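Local structure of poly(ADP-ribose) glycohydrolase (Thermomonospora curvata, 3SIG) at residues A[66-71]-A[78-83]; A[133-138]-A[142-147]; A[154-157]-A[162-165]; A[195-200]-A[237-242]; A[206-211]-A[248-253]. The protein hydrolyses poly(ADP-ribose), cutting the glycosidic ribose-ribose bonds of the polymer, and binds the product ADP-ribose in a macrodomain-type fold. One frame throughout, in Å; residues are numbered along the deposited sequence.

Interaction 1 of 5, residues A[66-71]-A[78-83]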
# COMPACT_ATOMS: atom_id res chain seq x y z
N ARG A 66 1.05 14.10 13.90
CA ARG A 66 -0.17 14.58 13.26
C ARG A 66 -0.92 13.40 12.64
O ARG A 66 -0.41 12.76 11.71
CB ARG A 66 0.22 15.58 12.17
CG ARG A 66 -0.94 16.30 11.48
CD ARG A 66 -0.45 17.06 10.24
NE ARG A 66 0.52 18.10 10.57
CZ ARG A 66 0.22 19.39 10.70
NH1 ARG A 66 -1.03 19.81 10.55
NH2 ARG A 66 1.17 20.26 11.00
N ILE A 67 -2.12 13.10 13.14
CA ILE A 67 -2.91 11.98 12.65
C ILE A 67 -4.17 12.54 12.01
O ILE A 67 -4.92 13.30 12.64
CB ILE A 67 -3.23 10.95 13.74
CG1 ILE A 67 -1.94 10.36 14.29
CG2 ILE A 67 -4.12 9.84 13.19
CD1 ILE A 67 -2.13 9.31 15.37
N GLU A 68 -4.40 12.21 10.74
CA GLU A 68 -5.59 12.68 10.00
C GLU A 68 -6.33 11.45 9.49
O GLU A 68 -5.69 10.48 9.07
CB GLU A 68 -5.20 13.53 8.76
CG GLU A 68 -4.43 14.85 9.00
CD GLU A 68 -4.09 15.59 7.71
OE1 GLU A 68 -3.46 15.00 6.80
OE2 GLU A 68 -4.44 16.79 7.59
N VAL A 69 -7.65 11.50 9.48
CA VAL A 69 -8.47 10.55 8.75
C VAL A 69 -9.13 11.35 7.65
O VAL A 69 -9.77 12.37 7.94
CB VAL A 69 -9.53 9.88 9.62
CG1 VAL A 69 -10.37 8.93 8.79
CG2 VAL A 69 -8.87 9.14 10.76
N THR A 70 -9.00 10.90 6.40
CA THR A 70 -9.58 11.61 5.27
C THR A 70 -10.29 10.63 4.37
O THR A 70 -10.11 9.41 4.53
CB THR A 70 -8.55 12.38 4.45
OG1 THR A 70 -7.76 11.43 3.71
CG2 THR A 70 -7.66 13.22 5.32
N GLU A 71 -11.08 11.16 3.45
CA GLU A 71 -11.73 10.33 2.42
C GLU A 71 -10.93 10.27 1.12
O GLU A 71 -11.46 9.84 0.08
CB GLU A 71 -13.17 10.79 2.14
CG GLU A 71 -14.13 10.47 3.32
CD GLU A 71 -15.61 10.55 2.96
OE1 GLU A 71 -16.26 9.50 2.67
OE2 GLU A 71 -16.12 11.69 3.00
N ALA A 78 -1.04 10.77 -0.67
CA ALA A 78 0.40 10.78 -0.93
C ALA A 78 0.81 12.00 -1.74
O ALA A 78 1.82 12.65 -1.43
CB ALA A 78 0.81 9.54 -1.62
N ARG A 79 0.02 12.39 -2.72
CA ARG A 79 0.34 13.53 -3.55
C ARG A 79 0.29 14.81 -2.75
O ARG A 79 1.14 15.70 -2.92
CB ARG A 79 -0.62 13.55 -4.72
CG ARG A 79 -0.24 14.50 -5.83
CD ARG A 79 -1.22 14.36 -6.97
NE ARG A 79 -0.93 15.29 -8.06
CZ ARG A 79 -1.79 15.61 -9.01
NH1 ARG A 79 -2.98 15.07 -9.05
NH2 ARG A 79 -1.46 16.48 -9.96
N ARG A 80 -0.73 14.95 -1.91
CA ARG A 80 -0.88 16.11 -1.05
C ARG A 80 0.33 16.27 -0.14
O ARG A 80 0.91 17.35 -0.02
CB ARG A 80 -2.18 16.02 -0.25
CG ARG A 80 -2.34 17.12 0.77
CD ARG A 80 -3.70 17.12 1.46
NE ARG A 80 -4.02 15.87 2.15
CZ ARG A 80 -3.78 15.63 3.43
NH1 ARG A 80 -3.20 16.54 4.21
NH2 ARG A 80 -4.12 14.46 3.96
N LEU A 81 0.70 15.20 0.54
CA LEU A 81 1.84 15.26 1.44
C LEU A 81 3.14 15.53 0.69
O LEU A 81 3.99 16.28 1.17
CB LEU A 81 1.93 13.97 2.24
CG LEU A 81 1.14 13.93 3.56
CD1 LEU A 81 -0.34 14.29 3.43
CD2 LEU A 81 1.32 12.55 4.22
N THR A 82 3.30 14.95 -0.48
CA THR A 82 4.54 15.09 -1.23
C THR A 82 4.71 16.54 -1.69
O THR A 82 5.83 17.06 -1.70
CB THR A 82 4.55 14.14 -2.42
OG1 THR A 82 4.55 12.81 -1.94
CG2 THR A 82 5.82 14.34 -3.26
N GLY A 83 3.63 17.25 -1.95
CA GLY A 83 3.72 18.64 -2.37
C GLY A 83 4.15 19.56 -1.23
O GLY A 83 4.63 20.69 -1.47
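Arg80 on the helix and Glu68 on the strand approach head-on from the two sides of the gap and meet end-on. Both terminal nitrogens of the arginine converge on one carboxylate oxygen: NH1 lies 3.0 Å from Glu68 OE1, on its syn side, and NH2 lies 3.0 Å from the same OE1 but above the carboxylate plane. Because both nitrogens use one oxygen, the grip of this salt bridge is a fork, and the 55° between the planes excludes a flat pairing. Arginine suits the place because its chain can run straight out from the helix, with CG anti to the backbone N (chi1 174°), and then bend at chi3 to present its end. Leu81 CD1 lies 3.6 Å over the centre of the Arg80 guanidinium plane, and the methyl of Thr70, CG2, comes within 4.0 Å of Arg80 NH2. The polar network extends further: Glu72 pairs with Arg80 NE and bonds to Thr70 OG1, and His252 bonds to Glu68 OE1. The contact thus ties the outermost strand 66-70 to helix 74-84, which follows it in the chain, while neighbouring strand 252-256 supplies the histidine.

Interaction 2 of 5, residues A[133-138]-A[142-147]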
# COMPACT_ATOMS: atom_id res chain seq x y z
N ALA A 133 5.74 -16.67 -4.85
CA ALA A 133 5.93 -18.12 -4.78
C ALA A 133 5.73 -18.67 -3.37
O ALA A 133 5.11 -19.72 -3.17
CB ALA A 133 7.30 -18.52 -5.32
N PHE A 134 6.26 -17.95 -2.37
CA PHE A 134 6.07 -18.38 -1.00
C PHE A 134 4.60 -18.55 -0.68
O PHE A 134 4.18 -19.54 -0.10
CB PHE A 134 6.69 -17.39 -0.01
CG PHE A 134 6.50 -17.80 1.41
CD1 PHE A 134 5.37 -17.40 2.10
CD2 PHE A 134 7.40 -18.64 2.05
CE1 PHE A 134 5.16 -17.80 3.40
CE2 PHE A 134 7.18 -19.04 3.35
CZ PHE A 134 6.06 -18.61 4.02
N HIS A 135 3.79 -17.55 -1.00
CA HIS A 135 2.38 -17.63 -0.66
C HIS A 135 1.63 -18.67 -1.48
O HIS A 135 0.76 -19.37 -0.95
CB HIS A 135 1.70 -16.26 -0.74
CG HIS A 135 2.23 -15.30 0.28
ND1 HIS A 135 2.77 -14.08 -0.04
CD2 HIS A 135 2.35 -15.42 1.62
CE1 HIS A 135 3.20 -13.48 1.06
NE2 HIS A 135 2.96 -14.28 2.08
N HIS A 136 1.99 -18.83 -2.75
CA HIS A 136 1.35 -19.84 -3.56
C HIS A 136 1.56 -21.22 -2.98
O HIS A 136 0.64 -22.05 -2.98
CB HIS A 136 1.87 -19.80 -4.98
CG HIS A 136 1.12 -18.85 -5.84
ND1 HIS A 136 1.50 -17.53 -6.01
CD2 HIS A 136 -0.05 -18.99 -6.51
CE1 HIS A 136 0.63 -16.92 -6.79
NE2 HIS A 136 -0.32 -17.78 -7.11
N ARG A 137 2.77 -21.48 -2.49
CA ARG A 137 3.08 -22.80 -1.95
C ARG A 137 2.53 -22.98 -0.55
O ARG A 137 2.24 -24.08 -0.13
CB ARG A 137 4.60 -23.01 -1.94
CG ARG A 137 5.20 -23.06 -3.35
CD ARG A 137 6.65 -22.56 -3.41
NE ARG A 137 7.61 -23.55 -2.92
CZ ARG A 137 8.92 -23.50 -3.12
NH1 ARG A 137 9.45 -22.50 -3.82
NH2 ARG A 137 9.71 -24.45 -2.64
N GLN A 138 2.40 -21.89 0.20
CA GLN A 138 1.93 -21.92 1.58
C GLN A 138 0.45 -22.30 1.64
O GLN A 138 0.03 -23.08 2.53
CB GLN A 138 2.11 -20.54 2.21
CG GLN A 138 1.52 -20.43 3.64
CD GLN A 138 1.53 -19.01 4.18
OE1 GLN A 138 1.89 -18.79 5.35
NE2 GLN A 138 1.15 -18.06 3.36
N LEU A 142 -4.07 -16.83 5.99
CA LEU A 142 -3.45 -15.89 6.91
C LEU A 142 -2.26 -15.23 6.24
O LEU A 142 -1.82 -14.18 6.70
CB LEU A 142 -3.00 -16.56 8.20
CG LEU A 142 -4.09 -16.91 9.23
CD1 LEU A 142 -3.52 -17.81 10.31
CD2 LEU A 142 -4.68 -15.66 9.85
N TYR A 143 -1.73 -15.84 5.18
CA TYR A 143 -0.54 -15.35 4.47
C TYR A 143 0.63 -15.27 5.45
O TYR A 143 0.78 -16.16 6.31
CB TYR A 143 -0.81 -14.05 3.70
CG TYR A 143 -2.00 -14.14 2.79
CD1 TYR A 143 -2.17 -15.20 1.92
CD2 TYR A 143 -2.95 -13.14 2.79
CE1 TYR A 143 -3.26 -15.25 1.08
CE2 TYR A 143 -4.03 -13.18 1.96
CZ TYR A 143 -4.20 -14.22 1.12
OH TYR A 143 -5.27 -14.22 0.27
N SER A 144 1.49 -14.27 5.34
CA SER A 144 2.67 -14.21 6.18
C SER A 144 3.07 -12.74 6.33
O SER A 144 2.55 -11.87 5.64
CB SER A 144 3.84 -14.96 5.53
OG SER A 144 4.38 -14.23 4.43
N ASP A 145 4.06 -12.51 7.18
CA ASP A 145 4.60 -11.18 7.46
C ASP A 145 5.68 -10.78 6.45
O ASP A 145 6.31 -9.74 6.64
CB ASP A 145 5.21 -11.10 8.86
CG ASP A 145 4.20 -11.22 9.97
OD1 ASP A 145 3.00 -11.00 9.77
OD2 ASP A 145 4.65 -11.52 11.10
N HIS A 146 5.90 -11.52 5.36
CA HIS A 146 6.81 -11.02 4.31
C HIS A 146 6.34 -9.65 3.83
O HIS A 146 5.14 -9.44 3.66
CB HIS A 146 6.86 -11.94 3.08
CG HIS A 146 7.53 -13.27 3.30
ND1 HIS A 146 8.83 -13.55 2.91
CD2 HIS A 146 7.05 -14.40 3.85
CE1 HIS A 146 9.11 -14.81 3.21
NE2 HIS A 146 8.05 -15.34 3.79
N LEU A 147 7.29 -8.76 3.53
CA LEU A 147 6.98 -7.42 3.07
C LEU A 147 7.92 -7.07 1.94
O LEU A 147 9.11 -7.35 1.98
CB LEU A 147 7.13 -6.42 4.26
CG LEU A 147 6.87 -4.94 3.99
CD1 LEU A 147 6.33 -4.30 5.29
CD2 LEU A 147 8.14 -4.30 3.62
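An aromatic cluster of Phe134, His135, Tyr143 and His146 joins the end of helix 129-138 to the loop after it, near the ADP-ribose pocket, the side chain of Tyr143 about 6 Å from the bound ADP-ribose. The imidazole of His146 lies over one face of Phe134, the ring centroids 4.4 Å apart and the planes inclined at 45°, so the pair is neither a stack nor a T. Phe134 reaches this place with CG anti to its backbone N (chi1 179°), and its CE1 also touches Ser144 CB at 3.8 Å. Tyr143 turns its ring edge toward the face of His135 in an edge-to-face pair, centroids 5.9 Å apart and planes at 70°. At its own edge, His135 hydrogen-bonds through NE2 to Ser144 OG at about 2.7 Å, although the position of that hydroxyl is less certain. As modelled, OG also accepts from the backbone N of His146, which fits an ST turn; a serine can serve both partners. Gln138 extends its chain alongside the backbone of Tyr143, its end also at the ring edge of His135; an alanine here would probably uncover that backbone and open a gap beside the His135 ring. Beyond the cluster, Tyr143 OH bonds to Asn179 and Asp145 forms salt bridges with Arg199 and Lys202 of helix 189-209. His146 packs on Leu43 of strand 42-44 and Pro46 of helix 46-54, so the loop is flanked by these elements before it enters strand 147-157.

Interaction 3 of 5, residues A[154-157]-A[162-165]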
# COMPACT_ATOMS: atom_id res chain seq x y z
N PRO A 154 7.80 5.99 -9.05
CA PRO A 154 7.14 7.13 -9.65
C PRO A 154 5.63 6.88 -9.78
O PRO A 154 5.21 5.78 -10.19
CB PRO A 154 7.83 7.25 -11.02
CG PRO A 154 8.37 5.92 -11.29
CD PRO A 154 8.69 5.29 -9.98
N VAL A 155 4.85 7.89 -9.45
CA VAL A 155 3.40 7.91 -9.58
C VAL A 155 3.08 8.93 -10.64
O VAL A 155 3.55 10.08 -10.57
CB VAL A 155 2.72 8.29 -8.25
CG1 VAL A 155 1.21 8.30 -8.39
CG2 VAL A 155 3.13 7.33 -7.17
N PHE A 156 2.30 8.53 -11.63
CA PHE A 156 2.09 9.35 -12.82
C PHE A 156 0.65 9.36 -13.33
O PHE A 156 0.42 9.81 -14.47
CB PHE A 156 3.09 8.95 -13.94
CG PHE A 156 3.16 7.47 -14.22
CD1 PHE A 156 4.21 6.71 -13.72
CD2 PHE A 156 2.20 6.82 -14.98
CE1 PHE A 156 4.28 5.36 -13.96
CE2 PHE A 156 2.26 5.46 -15.22
CZ PHE A 156 3.30 4.73 -14.69
N ARG A 157 -0.34 8.96 -12.51
CA ARG A 157 -1.74 9.18 -12.83
C ARG A 157 -2.47 9.76 -11.64
O ARG A 157 -2.09 9.48 -10.48
CB ARG A 157 -2.49 7.92 -13.28
CG ARG A 157 -1.95 7.24 -14.50
CD ARG A 157 -2.90 6.16 -14.98
NE ARG A 157 -2.26 5.34 -15.98
CZ ARG A 157 -2.38 5.55 -17.28
NH1 ARG A 157 -3.13 6.53 -17.72
NH2 ARG A 157 -1.73 4.78 -18.13
N ARG A 162 -5.94 9.99 -15.41
CA ARG A 162 -5.23 10.96 -16.26
C ARG A 162 -3.75 11.03 -15.92
O ARG A 162 -3.36 11.05 -14.75
CB ARG A 162 -5.85 12.34 -16.07
CG ARG A 162 -7.24 12.52 -16.67
CD ARG A 162 -7.16 12.85 -18.15
NE ARG A 162 -6.52 14.14 -18.39
CZ ARG A 162 -7.16 15.28 -18.62
NH1 ARG A 162 -8.49 15.31 -18.64
NH2 ARG A 162 -6.48 16.40 -18.82
N LEU A 163 -2.91 11.03 -16.96
CA LEU A 163 -1.49 11.10 -16.77
C LEU A 163 -1.10 12.46 -16.21
O LEU A 163 -1.69 13.47 -16.58
CB LEU A 163 -0.74 10.78 -18.08
CG LEU A 163 -0.85 9.32 -18.51
CD1 LEU A 163 -0.57 9.15 -20.00
CD2 LEU A 163 0.06 8.44 -17.67
N LEU A 164 -0.06 12.52 -15.37
CA LEU A 164 0.31 13.75 -14.68
C LEU A 164 1.35 14.53 -15.46
O LEU A 164 2.28 13.97 -16.05
CB LEU A 164 0.86 13.44 -13.29
CG LEU A 164 -0.10 12.74 -12.32
CD1 LEU A 164 0.55 12.48 -10.98
CD2 LEU A 164 -1.34 13.58 -12.10
N GLU A 165 1.22 15.84 -15.40
CA GLU A 165 2.23 16.72 -15.99
C GLU A 165 3.56 16.57 -15.27
O GLU A 165 4.63 16.58 -15.88
CB GLU A 165 1.79 18.18 -15.90
CG GLU A 165 0.55 18.50 -16.71
CD GLU A 165 0.76 18.29 -18.21
OE1 GLU A 165 1.89 18.50 -18.68
OE2 GLU A 165 -0.21 17.89 -18.91
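Arg157 and Leu163 are paired across the hairpin of strands 147-157 and 163-175, near its turn, as an antiparallel non-hydrogen-bonded pair, CA to CA 4.4 Å, their side chains on the same face. The backbone bonding consists of one conventional hydrogen bond, from Leu164 N to Phe156 O at 2.9 Å, and two CA-H...O contacts. In these, Leu163 CA approaches Phe156 O at 3.3 Å and Arg157 CA approaches Arg162 O at 3.1 Å.

Van der Waals packing follows. Leu163 CD2 lies at the ring edge of Phe156, 3.8 Å from its CD2, the two side chains running side by side. Leu164, a branched apolar residue suited to a buried strand, packs against the backbone of Phe156, its CG 3.6 Å from Phe156 C.

The charged group has aliphatic carbon over one face. Arg157 runs extended from CG to NE beside Leu163, whose CD2 sits 3.7 Å above the guanidinium plane, toward its rim. The nitrogens of Arg157 are engaged as well: NH2 with Glu10 and Thr11, NH1 with Gly161 O and NE with Arg117 O. A methionine in place of this arginine would probably leave Glu10 without its charge partner and those carbonyls without their donor.

Arginine therefore serves a buried position here because its flat face accepts a leucine methyl while NE, NH1 and NH2 each find polar partners around it.

Interaction 4 of 5, residues A[195-200]-A[237-242]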
# COMPACT_ATOMS: atom_id res chain seq x y z
N VAL A 195 -2.50 -11.59 14.53
CA VAL A 195 -1.85 -11.58 13.23
C VAL A 195 -1.79 -10.13 12.69
O VAL A 195 -0.75 -9.66 12.23
CB VAL A 195 -2.58 -12.51 12.24
CG1 VAL A 195 -2.03 -12.31 10.85
CG2 VAL A 195 -2.41 -13.95 12.67
N LEU A 196 -2.89 -9.40 12.79
CA LEU A 196 -2.94 -8.02 12.31
C LEU A 196 -1.95 -7.14 13.06
O LEU A 196 -1.25 -6.34 12.45
CB LEU A 196 -4.34 -7.44 12.48
CG LEU A 196 -5.37 -7.90 11.46
CD1 LEU A 196 -6.75 -7.52 11.96
CD2 LEU A 196 -5.14 -7.31 10.10
N ARG A 197 -1.88 -7.26 14.37
CA ARG A 197 -0.99 -6.45 15.16
C ARG A 197 0.47 -6.74 14.84
O ARG A 197 1.26 -5.80 14.67
CB ARG A 197 -1.26 -6.66 16.64
CG ARG A 197 -0.40 -5.74 17.46
CD ARG A 197 -0.76 -5.76 18.93
NE ARG A 197 -0.03 -4.73 19.67
CZ ARG A 197 1.18 -4.91 20.19
NH1 ARG A 197 1.80 -6.08 20.06
NH2 ARG A 197 1.77 -3.92 20.85
N GLY A 198 0.84 -8.01 14.77
CA GLY A 198 2.21 -8.36 14.46
C GLY A 198 2.65 -7.84 13.11
O GLY A 198 3.78 -7.34 12.92
N ARG A 199 1.78 -7.98 12.13
CA ARG A 199 2.08 -7.59 10.76
C ARG A 199 2.11 -6.09 10.60
O ARG A 199 3.03 -5.56 9.99
CB ARG A 199 1.08 -8.27 9.81
CG ARG A 199 1.47 -8.24 8.35
CD ARG A 199 0.63 -9.21 7.53
NE ARG A 199 0.82 -10.58 7.99
CZ ARG A 199 0.07 -11.60 7.63
NH1 ARG A 199 0.31 -12.79 8.16
NH2 ARG A 199 -0.94 -11.44 6.81
N ALA A 200 1.12 -5.40 11.13
CA ALA A 200 1.14 -3.95 11.10
C ALA A 200 2.35 -3.36 11.83
O ALA A 200 2.94 -2.38 11.37
CB ALA A 200 -0.15 -3.38 11.70
N ALA A 237 -4.31 1.84 16.13
CA ALA A 237 -4.36 2.67 17.33
C ALA A 237 -3.49 2.14 18.45
O ALA A 237 -2.82 2.92 19.14
CB ALA A 237 -5.80 2.79 17.84
N GLY A 238 -3.50 0.85 18.68
CA GLY A 238 -2.66 0.27 19.71
C GLY A 238 -1.18 0.47 19.46
O GLY A 238 -0.39 0.55 20.40
N LEU A 239 -0.79 0.59 18.20
CA LEU A 239 0.60 0.81 17.84
C LEU A 239 1.00 2.27 17.92
O LEU A 239 2.15 2.59 18.28
CB LEU A 239 0.86 0.29 16.41
CG LEU A 239 0.78 -1.24 16.30
CD1 LEU A 239 0.71 -1.66 14.81
CD2 LEU A 239 1.88 -1.96 17.02
N LEU A 240 0.05 3.16 17.63
CA LEU A 240 0.37 4.59 17.48
C LEU A 240 -0.08 5.45 18.64
O LEU A 240 0.46 6.56 18.80
CB LEU A 240 -0.28 5.15 16.20
CG LEU A 240 0.28 4.58 14.91
CD1 LEU A 240 -0.68 4.88 13.77
CD2 LEU A 240 1.67 5.13 14.58
N LEU A 241 -1.00 4.96 19.45
CA LEU A 241 -1.60 5.77 20.54
C LEU A 241 -1.36 5.12 21.89
O LEU A 241 -0.83 4.01 22.00
CB LEU A 241 -3.11 5.89 20.33
CG LEU A 241 -3.59 6.47 19.00
CD1 LEU A 241 -5.12 6.57 18.92
CD2 LEU A 241 -2.99 7.81 18.79
N ASP A 242 -1.74 5.82 22.95
CA ASP A 242 -1.63 5.36 24.33
C ASP A 242 -0.30 4.70 24.65
O ASP A 242 -0.27 3.62 25.26
CB ASP A 242 -2.79 4.43 24.69
CG ASP A 242 -2.94 4.25 26.21
OD1 ASP A 242 -2.59 5.18 26.99
OD2 ASP A 242 -3.41 3.18 26.67
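Helices 189-209 and 229-240 come together near the end of the second one, Arg197 and Leu239 being the residues whose CA atoms come nearest, 7.9 Å apart. This is helix-helix packing within the alpha/beta macrodomain-type fold, and no hydrogen bond crosses between the two segments. Leu239 carries it. Its side chain leaves the backbone with CG anti to the carbonyl carbon (chi1 -68°), and the two branches then divide the work. CD1 meets the small methyl of Ala200, while CD2 lies over one face of the Arg197 guanidinium, 4.3 Å from NE. Alanine suits the first helix because its single CB lets a leucine methyl come in close to the backbone; arginine suits the exposed side because its long, extended chain can lay a flat group over the leucine while remaining near solvent. Leucine fits between them because its forked end serves two neighbours at once. It is also covered by Ala201 and Leu204 of the first helix, and Ala200 touches Thr235 and Phe236 one turn earlier on the second. On the buried side, Leu239 CD1 stands 3.7 Å from Ala200 CB and 3.8 Å from Ala200 C.

Interaction 5 of 5, residues A[206-211]-A[248-253]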
# COMPACT_ATOMS: atom_id res chain seq x y z
N ALA A 206 9.35 -1.30 9.16
CA ALA A 206 10.05 -1.16 7.89
C ALA A 206 10.02 0.28 7.43
O ALA A 206 11.04 0.80 6.95
CB ALA A 206 9.46 -2.06 6.87
N ALA A 207 8.89 0.95 7.58
CA ALA A 207 8.77 2.36 7.17
C ALA A 207 9.76 3.22 7.94
O ALA A 207 10.49 4.05 7.37
CB ALA A 207 7.37 2.87 7.39
N ARG A 208 9.85 3.01 9.24
CA ARG A 208 10.70 3.84 10.07
C ARG A 208 12.17 3.52 9.79
O ARG A 208 13.02 4.44 9.75
CB ARG A 208 10.39 3.62 11.55
CG ARG A 208 10.98 4.73 12.46
CD ARG A 208 10.47 6.15 12.06
NE ARG A 208 11.20 7.23 12.73
CZ ARG A 208 12.31 7.81 12.25
NH1 ARG A 208 12.85 7.41 11.10
NH2 ARG A 208 12.89 8.79 12.94
N HIS A 209 12.50 2.25 9.60
CA HIS A 209 13.86 1.78 9.30
C HIS A 209 14.37 2.44 8.01
O HIS A 209 15.57 2.71 7.90
CB HIS A 209 13.86 0.25 9.14
CG HIS A 209 15.18 -0.34 8.77
ND1 HIS A 209 16.28 -0.32 9.61
CD2 HIS A 209 15.55 -1.04 7.68
CE1 HIS A 209 17.28 -0.95 9.02
NE2 HIS A 209 16.87 -1.39 7.85
N HIS A 210 13.49 2.67 7.04
CA HIS A 210 13.86 3.28 5.79
C HIS A 210 13.72 4.79 5.83
O HIS A 210 13.79 5.42 4.77
CB HIS A 210 13.11 2.64 4.64
CG HIS A 210 13.71 1.36 4.21
ND1 HIS A 210 13.29 0.12 4.63
CD2 HIS A 210 14.81 1.14 3.45
CE1 HIS A 210 14.08 -0.81 4.12
NE2 HIS A 210 15.00 -0.22 3.40
N GLY A 211 13.56 5.36 7.02
CA GLY A 211 13.61 6.79 7.21
C GLY A 211 12.35 7.57 6.87
O GLY A 211 12.36 8.80 6.78
N GLY A 248 4.51 8.62 18.71
CA GLY A 248 5.43 9.72 18.49
C GLY A 248 6.58 9.49 17.53
O GLY A 248 7.39 10.39 17.35
N ARG A 249 6.65 8.33 16.89
CA ARG A 249 7.77 8.00 16.03
C ARG A 249 7.62 8.47 14.60
O ARG A 249 8.60 8.53 13.85
CB ARG A 249 8.03 6.50 16.06
CG ARG A 249 8.49 6.05 17.41
CD ARG A 249 9.19 4.71 17.36
NE ARG A 249 9.22 4.13 18.70
CZ ARG A 249 10.05 4.51 19.66
NH1 ARG A 249 10.94 5.47 19.44
NH2 ARG A 249 10.00 3.92 20.85
N PHE A 250 6.40 8.77 14.20
CA PHE A 250 6.17 9.33 12.88
C PHE A 250 5.79 10.80 13.04
O PHE A 250 5.24 11.21 14.07
CB PHE A 250 5.11 8.54 12.10
CG PHE A 250 5.52 7.14 11.84
CD1 PHE A 250 6.44 6.87 10.83
CD2 PHE A 250 5.09 6.11 12.63
CE1 PHE A 250 6.88 5.57 10.59
CE2 PHE A 250 5.51 4.79 12.39
CZ PHE A 250 6.42 4.52 11.39
N ALA A 251 6.08 11.59 12.02
CA ALA A 251 5.66 13.01 12.01
C ALA A 251 4.18 13.17 11.64
O ALA A 251 3.47 14.01 12.17
CB ALA A 251 6.53 13.82 11.07
N HIS A 252 3.71 12.36 10.70
CA HIS A 252 2.38 12.52 10.11
C HIS A 252 1.91 11.17 9.59
O HIS A 252 2.65 10.49 8.86
CB HIS A 252 2.49 13.53 8.98
CG HIS A 252 1.19 14.00 8.40
ND1 HIS A 252 1.16 14.94 7.39
CD2 HIS A 252 -0.10 13.67 8.63
CE1 HIS A 252 -0.09 15.16 7.02
NE2 HIS A 252 -0.88 14.42 7.78
N VAL A 253 0.75 10.76 10.04
CA VAL A 253 0.09 9.55 9.55
C VAL A 253 -1.28 9.94 9.05
O VAL A 253 -2.07 10.56 9.80
CB VAL A 253 -0.07 8.52 10.64
CG1 VAL A 253 -0.86 7.31 10.15
CG2 VAL A 253 1.32 8.08 11.17
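Arg208 spends its NE on a backbone carbonyl: NE lies 3.1 Å from Arg249 O, but the N-H...O angle is only 123°, so the hydrogen bond is weak. The same side chain serves as an apolar surface. Its CD lies 3.9 Å from Phe250 CE1, and CB is 4.1 Å from Phe250 CZ, as the two side chains run antiparallel alongside one another, the guanidinium and the phenyl ring inclined at 50°. A bend at chi2 (58°) turns the arginine so that its aliphatic part passes the ring before NE reaches the carbonyl. Ala207 adds its methyl, CB 4.2 Å from Phe250 CE1. A long side chain with both methylenes and N-H groups suits the partly exposed edge, whereas a small alanine admits the phenylalanine ring close to the helix. The helix then ends in a Schellman motif, with Gly211 at the C-prime position: its positive phi suits a glycine, and its N bonds to Arg208 O at 2.9 Å. The contact thus places the C-terminal end of helix 189-209 against the loop leading into strand 252-256. Phe250 and Ala207 both rest on Leu215 of strand 214-217, the neighbour of that strand in the sheet.

In the fold
Along the chain, interactions 1, 2 and 3 follow in series, while 4 and 5 interlock, their segments alternating, and share helix 189-209. Interactions 1, 3 and 5 reach the seven-stranded mixed sheet; 1 and 5 use its neighbouring strands 66-70 and 252-256, their centres 14 Å apart, and are joined by Glu68 and His252. Interactions 4 and 5 also have centres 14 Å apart and touch through Leu240 and Phe250. Interaction 2 meets 4 through the Asp145-Arg199 salt bridge, yet lies across the chain's centre from 1 and 3, about 30 Å away between centres. Together they link the sheet to its surrounding helices; interactions 2 and 1 approach the ADP-ribose, about 6 and 8 Å from side chain to ligand.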